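Sphingomyelinase-c (Listeria ivanovii, PDB 1ZWX) is a sphingomyelinase C, known as SmcL, with the layered alpha/beta fold of the endonuclease/exonuclease/phosphatase family in the DNase I-like clan. Local coordinates at residues Y19-R23 with N24-N28. Sequence-based numbering, arbitrary orientation.
Sequences YLFSR and NIYPN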
loop_
_atom_site.group_PDB
_atom_site.type_symbol
_atom_site.label_atom_id
_atom_site.label_comp_id
_atom_site.label_asym_id
_atom_site.label_seq_id
_atom_site.Cartn_x
_atom_site.Cartn_y
_atom_site.Cartn_z
ATOM N N TYR A 19 -7.401 4.894 -1.652
ATOM C CA TYR A 19 -8.772 5.103 -1.169
ATOM C C TYR A 19 -9.805 5.106 -2.307
ATOM O O TYR A 19 -10.477 6.127 -2.531
ATOM C CB TYR A 19 -8.816 6.433 -0.425
ATOM C CG TYR A 19 -10.137 6.764 0.248
ATOM C CD1 TYR A 19 -10.818 5.806 0.983
ATOM C CD2 TYR A 19 -10.651 8.044 0.201
ATOM C CE1 TYR A 19 -12.021 6.095 1.630
ATOM C CE2 TYR A 19 -11.849 8.363 0.867
ATOM C CZ TYR A 19 -12.521 7.378 1.585
ATOM O OH TYR A 19 -13.727 7.665 2.241
ATOM N N LEU A 20 -9.930 3.974 -3.006
ATOM C CA LEU A 20 -10.955 3.756 -4.045
ATOM C C LEU A 20 -11.963 2.719 -3.566
ATOM O O LEU A 20 -11.967 1.545 -3.961
ATOM C CB LEU A 20 -10.347 3.377 -5.411
ATOM C CG LEU A 20 -9.367 4.418 -6.024
ATOM C CD1 LEU A 20 -8.700 3.825 -7.277
ATOM C CD2 LEU A 20 -9.925 5.868 -6.330
ATOM N N PHE A 21 -12.824 3.179 -2.663
ATOM C CA PHE A 21 -13.878 2.316 -2.133
ATOM C C PHE A 21 -14.916 1.963 -3.178
ATOM O O PHE A 21 -15.088 2.680 -4.171
ATOM C CB PHE A 21 -14.527 3.008 -0.942
ATOM C CG PHE A 21 -13.795 2.786 0.368
ATOM C CD1 PHE A 21 -12.427 2.438 0.396
ATOM C CD2 PHE A 21 -14.476 2.943 1.593
ATOM C CE1 PHE A 21 -11.753 2.243 1.638
ATOM C CE2 PHE A 21 -13.822 2.740 2.818
ATOM C CZ PHE A 21 -12.441 2.405 2.835
ATOM N N SER A 22 -15.599 0.844 -2.955
ATOM C CA SER A 22 -16.717 0.409 -3.801
ATOM C C SER A 22 -17.710 1.547 -4.088
ATOM O O SER A 22 -18.218 2.145 -3.161
ATOM C CB SER A 22 -17.470 -0.714 -3.092
ATOM O OG SER A 22 -18.779 -0.846 -3.611
ATOM N N ARG A 23 -17.984 1.821 -5.365
ATOM C CA ARG A 23 -18.931 2.894 -5.733
ATOM C C ARG A 23 -20.379 2.417 -5.494
ATOM O O ARG A 23 -21.307 3.233 -5.440
ATOM C CB ARG A 23 -18.741 3.326 -7.198
ATOM C CG ARG A 23 -17.486 4.213 -7.468
ATOM C CD ARG A 23 -17.258 4.429 -8.989
ATOM N NE ARG A 23 -17.446 3.196 -9.731
ATOM C CZ ARG A 23 -18.237 3.044 -10.789
ATOM N NH1 ARG A 23 -18.908 4.080 -11.308
ATOM N NH2 ARG A 23 -18.351 1.851 -11.319
ATOM N N ASN A 24 -20.566 1.105 -5.393
ATOM C CA ASN A 24 -21.892 0.541 -5.056
ATOM C C ASN A 24 -22.320 0.974 -3.657
ATOM O O ASN A 24 -23.480 1.358 -3.431
ATOM C CB ASN A 24 -21.885 -0.987 -5.198
ATOM C CG ASN A 24 -21.930 -1.447 -6.638
ATOM O OD1 ASN A 24 -21.357 -2.477 -6.983
ATOM N ND2 ASN A 24 -22.622 -0.697 -7.485
ATOM N N ILE A 25 -21.371 0.992 -2.734
ATOM C CA ILE A 25 -21.638 1.330 -1.355
ATOM C C ILE A 25 -21.351 2.798 -1.057
ATOM O O ILE A 25 -22.102 3.446 -0.300
ATOM C CB ILE A 25 -20.847 0.420 -0.404
ATOM C CG1 ILE A 25 -21.092 -1.058 -0.764
ATOM C CG2 ILE A 25 -21.172 0.731 1.037
ATOM C CD1 ILE A 25 -22.624 -1.465 -0.798
ATOM N N TYR A 26 -20.272 3.323 -1.647
ATOM C CA TYR A 26 -19.898 4.731 -1.436
ATOM C C TYR A 26 -19.768 5.440 -2.777
ATOM O O TYR A 26 -18.659 5.743 -3.193
ATOM C CB TYR A 26 -18.603 4.880 -0.603
ATOM C CG TYR A 26 -18.658 4.121 0.699
ATOM C CD1 TYR A 26 -18.139 2.824 0.784
ATOM C CD2 TYR A 26 -19.284 4.665 1.830
ATOM C CE1 TYR A 26 -18.206 2.099 1.969
ATOM C CE2 TYR A 26 -19.364 3.933 3.022
ATOM C CZ TYR A 26 -18.828 2.666 3.075
ATOM O OH TYR A 26 -18.894 1.936 4.233
ATOM N N PRO A 27 -20.897 5.702 -3.460
ATOM C CA PRO A 27 -20.902 6.268 -4.807
ATOM C C PRO A 27 -20.286 7.666 -5.033
ATOM O O PRO A 27 -19.908 7.969 -6.183
ATOM C CB PRO A 27 -22.393 6.306 -5.178
ATOM C CG PRO A 27 -23.101 6.275 -3.915
ATOM C CD PRO A 27 -22.268 5.436 -2.996
ATOM N N ASN A 28 -20.146 8.472 -3.991
ATOM C CA ASN A 28 -19.851 9.917 -4.223
ATOM C C ASN A 28 -18.535 10.410 -3.654
ATOM O O ASN A 28 -18.441 11.501 -3.078
ATOM C CB ASN A 28 -21.034 10.793 -3.753
ATOM C CG ASN A 28 -22.274 10.533 -4.563
ATOM O OD1 ASN A 28 -23.314 10.150 -4.018
ATOM N ND2 ASN A 28 -22.166 10.692 -5.872
#
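Ser22 grips the backbone of the turn that follows it, and its two oxygens share the work. The carbonyl O accepts the amide N of Tyr26 at 2.8 Å, a fairly straight bond (159° at the hydrogen), and a weak bond from Ile25 N. Lying opposite the backbone N (chi1 160°), the hydroxyl OG takes up Ile25 N at 3.3 Å and, more weakly, Asn24 N. Serine suits this place because its hydroxyl sits one carbon from the backbone, short enough to lie over the amides that follow. Pro27 N has no hydrogen to give Arg23 O, so the next bond of a helix cannot form; that oxygen lies instead against carbon, 3.1 Å from Pro27 CA. The side chain of Arg23 leaves the backbone away from the turn, and its NE forms a salt bridge with Asp57 OD1.

The solvent side is looser. Phe21 and exposed Tyr26 point the same way, side by side, their flat apolar rings meeting at the Phe21 edge, where CD2 is 3.8 Å from Tyr26 CD1; the planes lie oblique at 54°, centroids 5.7 Å apart. The arrangement is an ST motif, whose main-chain bond closes an alpha-turn, in the surface loop joining strand 12-20 to helix 31-39 of this DNase I-like fold.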